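Local coordinates for protein serine protease pet (Escherichia coli, PDB 4OM9) that acts as a serine-protease enterotoxin of the autotransporter type, secreted by enteroaggregative strains and probably directed at host alpha-fodrin, at residues P574-R579 against I595-D600; I497-I502 against Q517-D522; D616-I621 against I640-S645; I443-S448 against Y471-N476. All coordinates share one frame; numbering follows the deposited sequence.

Contact 1. Residues P574-R579 against I595-D600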
loop_
_atom_site.group_PDB
_atom_site.type_symbol
_atom_site.label_atom_id
_atom_site.label_comp_id
_atom_site.label_asym_id
_atom_site.label_seq_id
_atom_site.Cartn_x
_atom_site.Cartn_y
_atom_site.Cartn_z
ATOM N N PRO A 574 12.465 -1.411 7.645
ATOM C CA PRO A 574 11.497 -0.352 7.949
ATOM C C PRO A 574 10.752 0.130 6.722
ATOM O O PRO A 574 9.756 0.836 6.839
ATOM C CB PRO A 574 12.386 0.765 8.507
ATOM C CG PRO A 574 13.667 0.611 7.685
ATOM C CD PRO A 574 13.847 -0.888 7.541
ATOM N N ASP A 575 11.230 -0.245 5.543
ATOM C CA ASP A 575 10.689 0.318 4.321
ATOM C C ASP A 575 9.547 -0.523 3.761
ATOM O O ASP A 575 9.761 -1.578 3.163
ATOM C CB ASP A 575 11.798 0.495 3.273
ATOM C CG ASP A 575 12.778 -0.677 3.241
ATOM O OD1 ASP A 575 13.224 -1.112 4.323
ATOM O OD2 ASP A 575 13.115 -1.150 2.133
ATOM N N TRP A 576 8.334 -0.013 3.954
ATOM C CA TRP A 576 7.103 -0.673 3.551
ATOM C C TRP A 576 6.222 0.275 2.769
ATOM O O TRP A 576 6.025 1.441 3.171
ATOM C CB TRP A 576 6.311 -1.191 4.772
ATOM C CG TRP A 576 6.931 -2.384 5.421
ATOM C CD1 TRP A 576 8.073 -2.411 6.162
ATOM C CD2 TRP A 576 6.451 -3.725 5.373
ATOM N NE1 TRP A 576 8.338 -3.689 6.574
ATOM C CE2 TRP A 576 7.357 -4.514 6.106
ATOM C CE3 TRP A 576 5.346 -4.340 4.767
ATOM C CZ2 TRP A 576 7.189 -5.885 6.261
ATOM C CZ3 TRP A 576 5.189 -5.701 4.916
ATOM C CH2 TRP A 576 6.104 -6.459 5.656
ATOM N N GLU A 577 5.645 -0.255 1.693
ATOM C CA GLU A 577 4.652 0.462 0.922
ATOM C C GLU A 577 3.254 0.288 1.514
ATOM O O GLU A 577 2.781 -0.828 1.717
ATOM C CB GLU A 577 4.684 -0.004 -0.535
ATOM C CG GLU A 577 5.812 0.646 -1.339
ATOM C CD GLU A 577 6.593 -0.346 -2.163
ATOM O OE1 GLU A 577 6.003 -1.371 -2.569
ATOM O OE2 GLU A 577 7.796 -0.112 -2.398
ATOM N N THR A 578 2.598 1.407 1.776
ATOM C CA THR A 578 1.234 1.405 2.275
ATOM C C THR A 578 0.270 1.178 1.124
ATOM O O THR A 578 0.434 1.761 0.047
ATOM C CB THR A 578 0.919 2.720 2.987
ATOM O OG1 THR A 578 1.837 2.864 4.068
ATOM C CG2 THR A 578 -0.516 2.730 3.530
ATOM N N ARG A 579 -0.722 0.324 1.347
ATOM C CA ARG A 579 -1.620 -0.086 0.285
ATOM C C ARG A 579 -3.036 0.324 0.634
ATOM O O ARG A 579 -3.390 0.335 1.815
ATOM C CB ARG A 579 -1.536 -1.602 0.058
ATOM C CG ARG A 579 -0.156 -2.077 -0.353
ATOM C CD ARG A 579 0.253 -1.428 -1.679
ATOM N NE ARG A 579 1.294 -2.195 -2.356
ATOM C CZ ARG A 579 2.190 -1.656 -3.180
ATOM N NH1 ARG A 579 2.150 -0.353 -3.424
ATOM N NH2 ARG A 579 3.118 -2.410 -3.758
ATOM N N ILE A 595 -6.102 -7.345 9.105
ATOM C CA ILE A 595 -5.496 -6.164 8.553
ATOM C C ILE A 595 -4.184 -6.005 9.295
ATOM O O ILE A 595 -4.165 -5.869 10.531
ATOM C CB ILE A 595 -6.376 -4.921 8.713
ATOM C CG1 ILE A 595 -7.686 -5.115 7.950
ATOM C CG2 ILE A 595 -5.638 -3.686 8.204
ATOM C CD1 ILE A 595 -8.733 -4.077 8.276
ATOM N N ALA A 596 -3.093 -6.063 8.534
ATOM C CA ALA A 596 -1.754 -6.066 9.087
ATOM C C ALA A 596 -1.039 -4.795 8.672
ATOM O O ALA A 596 -1.667 -3.871 8.165
ATOM C CB ALA A 596 -0.981 -7.301 8.635
ATOM N N ARG A 597 0.263 -4.748 8.917
ATOM C CA ARG A 597 1.006 -3.486 8.889
ATOM C C ARG A 597 0.902 -2.782 7.534
ATOM O O ARG A 597 0.945 -3.415 6.490
ATOM C CB ARG A 597 2.475 -3.723 9.259
ATOM C CG ARG A 597 3.216 -4.690 8.339
ATOM C CD ARG A 597 4.725 -4.549 8.520
ATOM N NE ARG A 597 5.127 -3.139 8.570
ATOM C CZ ARG A 597 6.248 -2.697 9.140
ATOM N NH1 ARG A 597 7.083 -3.559 9.699
ATOM N NH2 ARG A 597 6.533 -1.400 9.147
ATOM N N ASN A 598 0.710 -1.471 7.573
ATOM C CA ASN A 598 0.679 -0.657 6.362
ATOM C C ASN A 598 -0.452 -0.992 5.379
ATOM O O ASN A 598 -0.328 -0.747 4.187
ATOM C CB ASN A 598 2.024 -0.757 5.643
ATOM C CG ASN A 598 3.146 -0.170 6.452
ATOM O OD1 ASN A 598 3.733 -0.841 7.308
ATOM N ND2 ASN A 598 3.445 1.097 6.200
ATOM N N ALA A 599 -1.547 -1.549 5.884
ATOM C CA ALA A 599 -2.793 -1.547 5.138
ATOM C C ALA A 599 -3.650 -0.356 5.574
ATOM O O ALA A 599 -3.773 -0.058 6.761
ATOM C CB ALA A 599 -3.560 -2.855 5.332
ATOM N N ASP A 600 -4.208 0.329 4.588
ATOM C CA ASP A 600 -5.117 1.438 4.784
ATOM C C ASP A 600 -6.460 0.966 4.236
ATOM O O ASP A 600 -6.671 0.972 3.018
ATOM C CB ASP A 600 -4.592 2.679 4.054
ATOM C CG ASP A 600 -5.424 3.926 4.298
ATOM O OD1 ASP A 600 -6.673 3.866 4.328
ATOM O OD2 ASP A 600 -4.804 5.003 4.439
#

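Contact 2. Residues I497-I502 against Q517-D522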
loop_
_atom_site.group_PDB
_atom_site.type_symbol
_atom_site.label_atom_id
_atom_site.label_comp_id
_atom_site.label_asym_id
_atom_site.label_seq_id
_atom_site.Cartn_x
_atom_site.Cartn_y
_atom_site.Cartn_z
ATOM N N ILE A 497 -3.564 -13.434 0.652
ATOM C CA ILE A 497 -2.891 -12.232 1.127
ATOM C C ILE A 497 -2.765 -11.191 0.013
ATOM O O ILE A 497 -2.172 -11.456 -1.018
ATOM C CB ILE A 497 -1.498 -12.583 1.672
ATOM C CG1 ILE A 497 -1.634 -13.628 2.782
ATOM C CG2 ILE A 497 -0.783 -11.332 2.171
ATOM C CD1 ILE A 497 -0.489 -14.626 2.838
ATOM N N LEU A 498 -3.355 -10.021 0.207
ATOM C CA LEU A 498 -3.287 -8.970 -0.800
ATOM C C LEU A 498 -2.248 -7.939 -0.376
ATOM O O LEU A 498 -2.374 -7.346 0.722
ATOM C CB LEU A 498 -4.649 -8.310 -1.002
ATOM C CG LEU A 498 -5.750 -9.000 -1.838
ATOM C CD1 LEU A 498 -5.339 -10.375 -2.446
ATOM C CD2 LEU A 498 -7.049 -9.109 -1.059
ATOM N N ASP A 499 -1.240 -7.766 -1.239
ATOM C CA ASP A 499 -0.037 -6.922 -1.064
ATOM C C ASP A 499 -0.092 -5.623 -1.835
ATOM O O ASP A 499 0.821 -4.782 -1.731
ATOM C CB ASP A 499 1.218 -7.655 -1.578
ATOM C CG ASP A 499 2.230 -7.868 -0.517
ATOM O OD1 ASP A 499 1.902 -7.543 0.632
ATOM O OD2 ASP A 499 3.328 -8.374 -0.808
ATOM N N GLY A 500 -1.088 -5.523 -2.712
ATOM C CA GLY A 500 -1.217 -4.379 -3.595
ATOM C C GLY A 500 -2.456 -3.575 -3.264
ATOM O O GLY A 500 -3.102 -3.809 -2.246
ATOM N N ASP A 501 -2.786 -2.628 -4.130
ATOM C CA ASP A 501 -3.968 -1.802 -3.935
ATOM C C ASP A 501 -5.215 -2.501 -4.460
ATOM O O ASP A 501 -5.223 -3.045 -5.581
ATOM C CB ASP A 501 -3.791 -0.445 -4.623
ATOM C CG ASP A 501 -2.685 0.354 -4.014
ATOM O OD1 ASP A 501 -2.727 0.565 -2.779
ATOM O OD2 ASP A 501 -1.760 0.755 -4.753
ATOM N N ILE A 502 -6.262 -2.472 -3.646
ATOM C CA ILE A 502 -7.522 -3.112 -3.962
ATOM C C ILE A 502 -8.671 -2.120 -3.921
ATOM O O ILE A 502 -9.017 -1.598 -2.851
ATOM C CB ILE A 502 -7.843 -4.249 -2.990
ATOM C CG1 ILE A 502 -6.733 -5.295 -3.010
ATOM C CG2 ILE A 502 -9.161 -4.902 -3.391
ATOM C CD1 ILE A 502 -6.750 -6.158 -4.309
ATOM N N GLN A 517 -2.503 -6.314 3.794
ATOM C CA GLN A 517 -1.280 -5.765 4.366
ATOM C C GLN A 517 -0.538 -4.932 3.349
ATOM O O GLN A 517 -0.799 -5.041 2.143
ATOM C CB GLN A 517 -0.357 -6.883 4.867
ATOM C CG GLN A 517 0.198 -7.751 3.733
ATOM C CD GLN A 517 1.439 -8.547 4.134
ATOM O OE1 GLN A 517 1.391 -9.403 5.024
ATOM N NE2 GLN A 517 2.558 -8.278 3.447
ATOM N N GLY A 518 0.413 -4.131 3.833
ATOM C CA GLY A 518 1.312 -3.412 2.950
ATOM C C GLY A 518 2.328 -4.333 2.282
ATOM O O GLY A 518 2.357 -5.544 2.515
ATOM N N HIS A 519 3.184 -3.756 1.452
ATOM C CA HIS A 519 4.181 -4.557 0.753
ATOM C C HIS A 519 5.589 -4.147 1.168
ATOM O O HIS A 519 5.949 -2.957 1.140
ATOM C CB HIS A 519 4.002 -4.440 -0.778
ATOM C CG HIS A 519 5.129 -5.035 -1.569
ATOM N ND1 HIS A 519 5.331 -6.400 -1.678
ATOM C CD2 HIS A 519 6.118 -4.452 -2.294
ATOM C CE1 HIS A 519 6.400 -6.623 -2.422
ATOM N NE2 HIS A 519 6.893 -5.458 -2.812
ATOM N N ALA A 520 6.372 -5.132 1.593
ATOM C CA ALA A 520 7.752 -4.874 1.984
ATOM C C ALA A 520 8.522 -4.525 0.717
ATOM O O ALA A 520 8.478 -5.269 -0.278
ATOM C CB ALA A 520 8.365 -6.077 2.682
ATOM N N THR A 521 9.187 -3.379 0.730
ATOM C CA THR A 521 9.857 -2.901 -0.481
ATOM C C THR A 521 10.895 -3.914 -0.946
ATOM O O THR A 521 11.661 -4.426 -0.165
ATOM C CB THR A 521 10.461 -1.521 -0.229
ATOM O OG1 THR A 521 9.379 -0.587 -0.090
ATOM C CG2 THR A 521 11.382 -1.078 -1.387
ATOM N N ASP A 522 10.864 -4.266 -2.217
ATOM C CA ASP A 522 11.861 -5.203 -2.747
ATOM C C ASP A 522 13.236 -4.551 -2.907
ATOM O O ASP A 522 13.342 -3.390 -3.303
ATOM C CB ASP A 522 11.422 -5.776 -4.104
ATOM C CG ASP A 522 10.055 -6.428 -4.052
ATOM O OD1 ASP A 522 9.932 -7.462 -3.371
ATOM O OD2 ASP A 522 9.113 -5.926 -4.701
HETATM O O HOH W 1 5.152 -8.114 1.481
#

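Contact 3. Residues D616-I621 against I640-S645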
loop_
_atom_site.group_PDB
_atom_site.type_symbol
_atom_site.label_atom_id
_atom_site.label_comp_id
_atom_site.label_asym_id
_atom_site.label_seq_id
_atom_site.Cartn_x
_atom_site.Cartn_y
_atom_site.Cartn_z
ATOM N N ASP A 616 -3.239 -6.619 13.057
ATOM C CA ASP A 616 -2.611 -7.917 13.300
ATOM C C ASP A 616 -1.097 -7.821 13.150
ATOM O O ASP A 616 -0.599 -7.134 12.254
ATOM C CB ASP A 616 -3.170 -8.975 12.323
ATOM C CG ASP A 616 -2.721 -10.391 12.668
ATOM O OD1 ASP A 616 -1.730 -10.556 13.401
ATOM O OD2 ASP A 616 -3.369 -11.354 12.222
ATOM N N LYS A 617 -0.382 -8.562 13.993
ATOM C CA LYS A 617 1.070 -8.456 14.085
ATOM C C LYS A 617 1.784 -9.295 13.051
ATOM O O LYS A 617 2.981 -9.118 12.818
ATOM C CB LYS A 617 1.542 -8.884 15.469
ATOM C CG LYS A 617 1.760 -10.382 15.589
ATOM C CD LYS A 617 1.280 -10.930 16.926
ATOM C CE LYS A 617 1.801 -10.112 18.096
ATOM N NZ LYS A 617 1.048 -10.439 19.343
ATOM N N THR A 618 1.057 -10.225 12.442
ATOM C CA THR A 618 1.673 -11.144 11.506
ATOM C C THR A 618 1.629 -10.581 10.097
ATOM O O THR A 618 0.564 -10.275 9.557
ATOM C CB THR A 618 0.996 -12.510 11.540
ATOM O OG1 THR A 618 0.901 -12.953 12.898
ATOM C CG2 THR A 618 1.795 -13.523 10.729
ATOM N N ALA A 619 2.805 -10.422 9.512
ATOM C CA ALA A 619 2.903 -9.943 8.142
ATOM C C ALA A 619 3.610 -10.985 7.288
ATOM O O ALA A 619 4.344 -11.832 7.802
ATOM C CB ALA A 619 3.618 -8.603 8.089
ATOM N N TYR A 620 3.354 -10.935 5.986
ATOM C CA TYR A 620 3.887 -11.931 5.064
ATOM C C TYR A 620 4.808 -11.306 4.027
ATOM O O TYR A 620 4.553 -10.216 3.525
ATOM C CB TYR A 620 2.744 -12.681 4.369
ATOM C CG TYR A 620 1.811 -13.361 5.361
ATOM C CD1 TYR A 620 0.878 -12.621 6.079
ATOM C CD2 TYR A 620 1.875 -14.736 5.588
ATOM C CE1 TYR A 620 0.039 -13.221 6.990
ATOM C CE2 TYR A 620 1.034 -15.345 6.499
ATOM C CZ TYR A 620 0.115 -14.579 7.190
ATOM O OH TYR A 620 -0.730 -15.139 8.101
ATOM N N ILE A 621 5.891 -11.995 3.714
ATOM C CA ILE A 621 6.738 -11.559 2.610
ATOM C C ILE A 621 7.002 -12.728 1.681
ATOM O O ILE A 621 6.865 -13.900 2.074
ATOM C CB ILE A 621 8.079 -10.963 3.088
ATOM C CG1 ILE A 621 8.931 -12.022 3.782
ATOM C CG2 ILE A 621 7.838 -9.786 4.004
ATOM C CD1 ILE A 621 10.344 -11.532 4.166
ATOM N N ILE A 640 6.846 -18.048 0.721
ATOM C CA ILE A 640 6.302 -17.114 1.681
ATOM C C ILE A 640 6.882 -17.305 3.073
ATOM O O ILE A 640 6.968 -18.422 3.576
ATOM C CB ILE A 640 4.772 -17.240 1.738
ATOM C CG1 ILE A 640 4.171 -16.742 0.429
ATOM C CG2 ILE A 640 4.207 -16.437 2.890
ATOM C CD1 ILE A 640 2.740 -17.099 0.284
ATOM N N LYS A 641 7.294 -16.201 3.684
ATOM C CA LYS A 641 7.631 -16.214 5.104
ATOM C C LYS A 641 6.733 -15.253 5.865
ATOM O O LYS A 641 6.265 -14.246 5.329
ATOM C CB LYS A 641 9.104 -15.860 5.333
ATOM C CG LYS A 641 10.051 -16.929 4.822
ATOM C CD LYS A 641 9.750 -18.273 5.484
ATOM C CE LYS A 641 10.095 -19.447 4.570
ATOM N NZ LYS A 641 11.540 -19.505 4.222
ATOM N N SER A 642 6.488 -15.577 7.124
ATOM C CA SER A 642 5.712 -14.701 7.967
ATOM C C SER A 642 6.341 -14.620 9.344
ATOM O O SER A 642 7.132 -15.473 9.731
ATOM C CB SER A 642 4.267 -15.187 8.053
ATOM O OG SER A 642 4.209 -16.535 8.480
ATOM N N GLY A 643 5.983 -13.576 10.077
ATOM C CA GLY A 643 6.457 -13.380 11.425
ATOM C C GLY A 643 5.936 -12.054 11.935
ATOM O O GLY A 643 5.261 -11.321 11.218
ATOM N N ASP A 644 6.241 -11.750 13.184
ATOM C CA ASP A 644 5.874 -10.475 13.749
ATOM C C ASP A 644 6.510 -9.330 12.972
ATOM O O ASP A 644 7.714 -9.345 12.675
ATOM C CB ASP A 644 6.295 -10.412 15.216
ATOM C CG ASP A 644 5.558 -11.423 16.078
ATOM O OD1 ASP A 644 4.398 -11.750 15.761
ATOM O OD2 ASP A 644 6.140 -11.895 17.077
ATOM N N SER A 645 5.700 -8.341 12.630
ATOM C CA SER A 645 6.224 -7.111 12.059
ATOM C C SER A 645 5.193 -6.042 12.276
ATOM O O SER A 645 4.207 -5.959 11.544
ATOM C CB SER A 645 6.548 -7.251 10.566
ATOM O OG SER A 645 7.196 -6.082 10.088
HETATM O O HOH W 2 1.607 -6.686 10.584
#

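Contact 4. Residues I443-S448 against Y471-N476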
loop_
_atom_site.group_PDB
_atom_site.type_symbol
_atom_site.label_atom_id
_atom_site.label_comp_id
_atom_site.label_asym_id
_atom_site.label_seq_id
_atom_site.Cartn_x
_atom_site.Cartn_y
_atom_site.Cartn_z
ATOM N N ILE A 443 -3.259 -15.912 -9.014
ATOM C CA ILE A 443 -2.803 -14.991 -10.053
ATOM C C ILE A 443 -1.283 -14.929 -10.054
ATOM O O ILE A 443 -0.680 -14.643 -9.017
ATOM C CB ILE A 443 -3.316 -13.569 -9.868
ATOM C CG1 ILE A 443 -4.825 -13.540 -9.770
ATOM C CG2 ILE A 443 -2.833 -12.697 -11.020
ATOM C CD1 ILE A 443 -5.340 -12.448 -8.787
ATOM N N ALA A 444 -0.664 -15.181 -11.204
ATOM C CA ALA A 444 0.789 -15.155 -11.283
ATOM C C ALA A 444 1.334 -13.763 -11.632
ATOM O O ALA A 444 1.687 -13.479 -12.792
ATOM C CB ALA A 444 1.280 -16.177 -12.277
ATOM N N ALA A 445 1.432 -12.920 -10.598
ATOM C CA ALA A 445 1.838 -11.529 -10.724
ATOM C C ALA A 445 3.084 -11.343 -9.910
ATOM O O ALA A 445 3.118 -11.844 -8.792
ATOM C CB ALA A 445 0.728 -10.612 -10.239
ATOM N N THR A 446 4.119 -10.673 -10.443
ATOM C CA THR A 446 5.332 -10.467 -9.637
ATOM C C THR A 446 5.284 -9.188 -8.839
ATOM O O THR A 446 5.904 -9.109 -7.806
ATOM C CB THR A 446 6.651 -10.443 -10.472
ATOM O OG1 THR A 446 6.678 -9.310 -11.360
ATOM C CG2 THR A 446 6.730 -11.644 -11.290
ATOM N N ASP A 447 4.558 -8.190 -9.313
ATOM C CA ASP A 447 4.566 -6.906 -8.635
ATOM C C ASP A 447 3.319 -6.068 -8.885
ATOM O O ASP A 447 2.477 -6.401 -9.695
ATOM C CB ASP A 447 5.823 -6.091 -9.034
ATOM C CG ASP A 447 5.868 -5.753 -10.536
ATOM O OD1 ASP A 447 4.818 -5.375 -11.098
ATOM O OD2 ASP A 447 6.962 -5.825 -11.144
ATOM N N SER A 448 3.256 -4.933 -8.212
ATOM C CA SER A 448 2.086 -4.081 -8.250
ATOM C C SER A 448 2.002 -3.254 -9.508
ATOM O O SER A 448 1.214 -2.307 -9.571
ATOM C CB SER A 448 2.082 -3.160 -7.036
ATOM O OG SER A 448 3.284 -2.442 -6.984
ATOM N N TYR A 471 -0.884 -17.804 -0.235
ATOM C CA TYR A 471 -0.576 -17.212 -1.519
ATOM C C TYR A 471 -0.691 -15.693 -1.414
ATOM O O TYR A 471 -1.619 -15.163 -0.773
ATOM C CB TYR A 471 -1.499 -17.755 -2.623
ATOM C CG TYR A 471 -1.610 -16.783 -3.773
ATOM C CD1 TYR A 471 -0.586 -16.649 -4.712
ATOM C CD2 TYR A 471 -2.719 -15.969 -3.899
ATOM C CE1 TYR A 471 -0.683 -15.726 -5.753
ATOM C CE2 TYR A 471 -2.823 -15.066 -4.924
ATOM C CZ TYR A 471 -1.808 -14.943 -5.849
ATOM O OH TYR A 471 -1.951 -14.015 -6.850
ATOM N N ILE A 472 0.264 -14.985 -2.012
ATOM C CA ILE A 472 0.201 -13.531 -2.011
ATOM C C ILE A 472 -0.013 -12.983 -3.421
ATOM O O ILE A 472 0.764 -13.263 -4.314
ATOM C CB ILE A 472 1.470 -12.901 -1.414
ATOM C CG1 ILE A 472 1.826 -13.585 -0.094
ATOM C CG2 ILE A 472 1.261 -11.404 -1.212
ATOM C CD1 ILE A 472 3.008 -12.947 0.648
ATOM N N TYR A 473 -1.082 -12.210 -3.598
ATOM C CA TYR A 473 -1.288 -11.462 -4.825
ATOM C C TYR A 473 -0.575 -10.136 -4.649
ATOM O O TYR A 473 -0.928 -9.351 -3.750
ATOM C CB TYR A 473 -2.779 -11.264 -5.124
ATOM C CG TYR A 473 -3.060 -10.409 -6.344
ATOM C CD1 TYR A 473 -2.464 -10.698 -7.585
ATOM C CD2 TYR A 473 -3.940 -9.328 -6.271
ATOM C CE1 TYR A 473 -2.724 -9.919 -8.700
ATOM C CE2 TYR A 473 -4.205 -8.541 -7.377
ATOM C CZ TYR A 473 -3.601 -8.842 -8.595
ATOM O OH TYR A 473 -3.860 -8.051 -9.698
ATOM N N HIS A 474 0.461 -9.919 -5.466
ATOM C CA HIS A 474 1.253 -8.701 -5.437
ATOM C C HIS A 474 0.633 -7.583 -6.289
ATOM O O HIS A 474 1.062 -6.436 -6.211
ATOM C CB HIS A 474 2.673 -8.966 -5.941
ATOM C CG HIS A 474 3.548 -9.756 -5.003
ATOM N ND1 HIS A 474 3.832 -9.353 -3.712
ATOM C CD2 HIS A 474 4.278 -10.879 -5.221
ATOM C CE1 HIS A 474 4.664 -10.224 -3.157
ATOM N NE2 HIS A 474 4.949 -11.153 -4.049
ATOM N N GLY A 475 -0.347 -7.915 -7.130
ATOM C CA GLY A 475 -0.909 -6.946 -8.066
ATOM C C GLY A 475 -2.091 -6.157 -7.518
ATOM O O GLY A 475 -2.413 -6.242 -6.324
ATOM N N ASN A 476 -2.764 -5.400 -8.381
ATOM C CA ASN A 476 -3.901 -4.606 -7.926
ATOM C C ASN A 476 -5.263 -5.058 -8.476
ATOM O O ASN A 476 -5.354 -5.956 -9.315
ATOM C CB ASN A 476 -3.699 -3.136 -8.276
ATOM C CG ASN A 476 -2.299 -2.660 -7.985
ATOM O OD1 ASN A 476 -1.879 -2.615 -6.830
ATOM N ND2 ASN A 476 -1.558 -2.300 -9.043
HETATM O O HOH W 3 1.214 -12.133 -6.921
#

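Contact 1. Residues P574-R579 against I595-D600
Arg597 lies flat on the indole of Trp576 at a point in the beta-helix where two parallel strands, 576-583 and 599-608, come together beside the type II turn Ala596-Ala599. This cation-pi stack is the tight part. The guanidinium and ring planes are only 5° apart, and Arg597 CZ stands 3.5 Å from the centroid of the five-membered ring of Trp576. Arg597 CD sits 3.4 Å from the centroid of the six-membered ring, so both rings are covered on that face. A bend in the arginine chain (chi3 -44°) places NE, which donates to Asn598 OD1 at 3.0 Å within the guanidinium plane and helps fix the group's rotation. Outside the two segments, Arg597 NH1 is hydrogen-bonded to Ser645 OG, and Trp576 NE1 to Gln573 O. Beyond the stack, backbone bonds join Arg579 N to Asn598 O (3.1 Å) and Asp600 N to Arg579 O (2.9 Å). The solvent side is looser. Thr578 is exposed, its CG2 approaching Asp600 CB no closer than 4.1 Å, while the Asp600 carboxylate pairs with Arg582. Thr578 OG1 nevertheless receives Asn598 ND2 at 3.2 Å, in the amide plane and almost straight at 175°.

Contact 2. Residues I497-I502 against Q517-D522
Asp499 OD1 and Gly518 O, two acceptors, stand only 2.8 Å apart in a wholly buried contact. The side-chain amide of Gln517 reconciles them: NE2 donates to Asp499 OD1 at 3.0 Å and to Gly518 O at 2.9 Å, with both oxygens tilted from the amide plane. Gln517 reaches this place because CG lies between the backbone N and the carbonyl carbon (chi1 67°) and the chain then extends. Its OE1 accepts from Tyr620 N, so both ends of the amide are used and its flip is defined. The second carboxylate oxygen is gripped differently. His519 ND1 donates to Asp499 OD2 at 2.9 Å and 165°; the bond lies near the imidazole plane yet meets the oxygen from above the carboxylate, 66° out of plane, the two flat groups standing almost perpendicular. A water also donates to Asp499 OD2 and accepts from Ala520 N, and His474 ND1 adds a weak bond. On its other side His519 NE2 donates to Asp522 OD2 at 3.0 Å; donation from both ring nitrogens to carboxylates is consistent with a protonated imidazole. Around this polar knot, Ile497 CG2 packs on Gln517 CG at 4.0 Å. Gln517 N donates to Leu498 O at 3.2 Å, a main-chain link between parallel strands 496-498 and 514-520, stacked in successive coils as is characteristic of the autotransporter beta-helix.

Contact 3. Residues D616-I621 against I640-S645
Tyr620 has CG anti to its carbonyl carbon, beside the backbone N (chi1 -58°), and chi2 of 76° then turns the ring so that Tyr620 CD2 lies 3.5 Å from Ser642 CB, which approaches obliquely. The same CD2 meets Ile640 CG2 at 4.0 Å, the methyl lying at the ring edge and near its plane. The backbones that carry these side chains form a two-stranded antiparallel sheet, 618-622 with 640-644, an excursion from the beta-helix inserted in the sequence between strands 611-614 and 649-652, which belong to its parallel stacks. The short strand axes approach to 4.7 Å at 156°. The hydrogen-bonded pair Ile621-Lys641 is tight in both directions: Ile621 N to Lys641 O and Lys641 N to Ile621 O are each 2.8 Å. The next such pair is uneven, since Ala619 N bonds well to Gly643 O but the return from Gly643 N to Ala619 O is weak at 3.3 Å. Ala619 and Ile621 point to the sheet face that packs against Trp576. At the exposed end, Lys617 and Asp644 lie side by side, pointing the same way; Lys617 CG comes within 3.0 Å of Asp644 OD1, but NZ stays 5.1 Å from that oxygen. An Asx turn, Thr618 N to Asp616 OD1, starts the strand. Ser645 N donates to Lys617 O, and a water bridges Asp616 O and Ser645 O.

Contact 4. Residues I443-S448 against Y471-N476
Ser448 and Gly475 bring the two backbones together, CA to CA 4.1 Å, whereas Ile443 and Tyr473 lie 6.5 Å apart by the same measure. Ala444 centres an inverse gamma turn, and a water links the backbones: it donates to Ala445 O at 2.7 Å and to Ile472 O, and accepts from His474 N. In the beta-helix this is a junction, for 444-445 is the last strand of one parallel stack and 471-473 starts a pairing with 496-498. Tyrosine side chains span it. Tyr471 OH donates to Ile443 O at 2.6 Å, in the carbonyl plane on a lone pair. Tyr473 is sandwiched: Ile443 CD1 makes a CH-pi contact 3.7 Å from the ring centroid, and Gly475 N covers the opposite face over the centre. The ring is pinned by Tyr473 OH donating to Asn476 O at 2.6 Å, and Ala445 CB touches CE1 of Tyr473 at 3.8 Å. At the far end Asn476 ND2 reaches Ser448 O at 2.8 Å, from above the carbonyl plane, and also bonds Thr451 OG1. Across the contact, then, phenol, water and amide rather than a backbone ladder meet the carbonyls Ile443 O, Ala445 O and Ser448 O; Ile443 O also takes a weak bond from Ala445 N.

Overall arrangement
The four contacts form a connected region of the beta-helix scaffold rather than an identified active site. Contact 2 lies near the middle: its centre is about 7 Å from that of contact 1, 9 Å from contact 4 and 12 Å from contact 3. It is joined to contact 1 by Arg579 NE to Asp499 O (2.7 Å) and Glu577 N to His519 O (2.8 Å), and to contact 4 by Ile497 O with Tyr473 N (2.9 Å) and Asp501 N with Asn476 OD1 (2.8 Å). Contact 3, the antiparallel excursion, touches the other three: Ile595 O of contact 1 meets Asp616 N at 2.8 Å, and although the centres of contacts 3 and 4 are about 17 Å apart, Ile640 CD1 touches Ile472 CG1 at 3.7 Å.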